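Local coordinates for cytomegalovirus protein US2 (Human herpesvirus 5, PDB 1IM3), which redirects newly made MHC class I heavy chains through the SEC61 translocon to the cytosol for proteasomal destruction, hiding infected cells from cytotoxic T lymphocytes, at residues L45-D50 / W62-L67. Sequence-based numbering, arbitrary orientation.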
# COMPACT_ATOMS: atom_id res chain seq x y z
N LEU D 45 -14.80 13.95 4.57
CA LEU D 45 -15.00 15.21 5.23
C LEU D 45 -14.08 15.18 6.43
O LEU D 45 -13.78 14.13 7.00
CB LEU D 45 -16.41 15.36 5.71
CG LEU D 45 -17.44 15.53 4.60
CD1 LEU D 45 -18.86 15.48 5.19
CD2 LEU D 45 -17.20 16.88 3.88
N TYR D 46 -13.63 16.37 6.81
CA TYR D 46 -12.77 16.54 7.96
C TYR D 46 -13.38 17.47 8.98
O TYR D 46 -13.69 18.64 8.65
CB TYR D 46 -11.46 17.13 7.53
CG TYR D 46 -10.90 16.22 6.52
CD1 TYR D 46 -10.21 15.06 6.89
CD2 TYR D 46 -11.10 16.46 5.16
CE1 TYR D 46 -9.73 14.19 5.94
CE2 TYR D 46 -10.63 15.58 4.19
CZ TYR D 46 -9.94 14.46 4.59
OH TYR D 46 -9.46 13.62 3.60
N VAL D 47 -13.58 16.94 10.19
CA VAL D 47 -14.16 17.69 11.28
C VAL D 47 -13.16 17.98 12.40
O VAL D 47 -12.30 17.15 12.69
CB VAL D 47 -15.36 16.95 11.86
CG1 VAL D 47 -16.23 16.48 10.73
CG2 VAL D 47 -14.92 15.82 12.76
N HIS D 48 -13.31 19.15 13.00
CA HIS D 48 -12.45 19.58 14.09
C HIS D 48 -12.72 18.66 15.29
O HIS D 48 -13.85 18.18 15.45
CB HIS D 48 -12.76 21.04 14.42
CG HIS D 48 -11.82 21.65 15.41
ND1 HIS D 48 -11.91 21.42 16.76
CD2 HIS D 48 -10.74 22.45 15.24
CE1 HIS D 48 -10.93 22.05 17.38
NE2 HIS D 48 -10.21 22.69 16.48
N ALA D 49 -11.70 18.40 16.10
CA ALA D 49 -11.85 17.49 17.24
C ALA D 49 -12.93 17.94 18.23
O ALA D 49 -13.53 17.11 18.91
CB ALA D 49 -10.49 17.28 17.97
N ASP D 50 -13.17 19.24 18.31
CA ASP D 50 -14.16 19.74 19.25
C ASP D 50 -15.58 19.27 18.89
O ASP D 50 -16.48 19.30 19.73
CB ASP D 50 -14.17 21.28 19.31
CG ASP D 50 -12.94 21.87 19.98
OD1 ASP D 50 -12.11 21.12 20.55
OD2 ASP D 50 -12.84 23.11 19.92
N TRP D 62 -21.21 13.31 18.31
CA TRP D 62 -20.68 14.30 17.40
C TRP D 62 -21.63 15.48 17.32
O TRP D 62 -22.83 15.34 17.51
CB TRP D 62 -20.41 13.69 16.02
CG TRP D 62 -21.57 13.09 15.34
CD1 TRP D 62 -22.33 13.66 14.36
CD2 TRP D 62 -22.06 11.73 15.47
NE1 TRP D 62 -23.24 12.76 13.87
CE2 TRP D 62 -23.10 11.57 14.53
CE3 TRP D 62 -21.71 10.65 16.28
CZ2 TRP D 62 -23.80 10.36 14.38
CZ3 TRP D 62 -22.40 9.45 16.13
CH2 TRP D 62 -23.43 9.31 15.18
N ASN D 63 -21.06 16.64 17.04
CA ASN D 63 -21.78 17.89 16.95
C ASN D 63 -21.04 18.75 15.93
O ASN D 63 -20.49 19.80 16.24
CB ASN D 63 -21.79 18.58 18.31
CG ASN D 63 -22.64 19.85 18.31
OD1 ASN D 63 -23.57 19.97 17.52
ND2 ASN D 63 -22.32 20.80 19.20
N VAL D 64 -21.03 18.27 14.70
CA VAL D 64 -20.36 18.94 13.60
C VAL D 64 -21.01 20.29 13.32
O VAL D 64 -22.21 20.37 13.07
CB VAL D 64 -20.41 18.07 12.34
CG1 VAL D 64 -19.75 18.80 11.16
CG2 VAL D 64 -19.70 16.75 12.61
N ARG D 65 -20.23 21.36 13.38
CA ARG D 65 -20.77 22.69 13.17
C ARG D 65 -20.03 23.47 12.08
O ARG D 65 -18.79 23.47 12.02
CB ARG D 65 -20.75 23.47 14.50
CG ARG D 65 -21.63 22.87 15.60
CD ARG D 65 -21.18 23.28 16.99
NE ARG D 65 -20.00 22.54 17.45
CZ ARG D 65 -19.44 22.69 18.64
NH1 ARG D 65 -19.95 23.56 19.51
NH2 ARG D 65 -18.37 21.97 18.97
N ASN D 66 -20.82 24.05 11.18
CA ASN D 66 -20.36 24.89 10.07
C ASN D 66 -19.38 24.28 9.10
O ASN D 66 -18.43 24.93 8.69
CB ASN D 66 -19.75 26.16 10.61
CG ASN D 66 -20.79 27.11 11.05
OD1 ASN D 66 -21.48 27.72 10.23
ND2 ASN D 66 -20.94 27.25 12.37
N LEU D 67 -19.61 23.04 8.73
CA LEU D 67 -18.71 22.38 7.83
C LEU D 67 -19.07 22.73 6.40
O LEU D 67 -20.16 22.40 5.93
CB LEU D 67 -18.78 20.87 8.07
CG LEU D 67 -17.80 20.11 7.20
CD1 LEU D 67 -16.38 20.63 7.44
CD2 LEU D 67 -17.89 18.65 7.52
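In the immunoglobulin-like lumenal domain of US2, residues 45-50 carry the chain from strand 42-44 of one sheet to strand 52-55 of the other, passing beside the end of strand 59-68. The tight part is an aliphatic cluster. Leu-67, its CG anti to the backbone N (chi1 -177°), reaches toward the loop with both methyls. Leu-67 CD2 meets Leu-45 obliquely, 4.0 Å from Leu-45 CB and about as close to both of that residue's methyls, while Leu-67 CD1 lies 3.6 Å from Tyr-46 O. Next along the loop, Val-47 sends CG1 inward; it crosses Val-64 at about a right angle, with Val-47 CG1 4.0 Å from Val-64 CG2. Leu-17, Pro-34 and Leu-76 close around Leu-45, so Leu-45 touches both sheets. Asn-66 and Leu-67 both face Leu-17 in a G1 beta bulge.

The other end is looser, polar and on the outside of the assembly. The Arg-65 chain bends at chi3 (-77°) and brings its guanidinium back over its own strand, with a weak bond from NE to Asn-63 O and a salt bridge from NH2 to Asp-51. Asp-50 O sits near the guanidinium plane at its edge, 3.4 Å from Arg-65 NH2. At the start of the 3-10 segment, Asp-50 N donates nearly straight (168°) to His-48 ND1, 3.0 Å away and close to the imidazole plane.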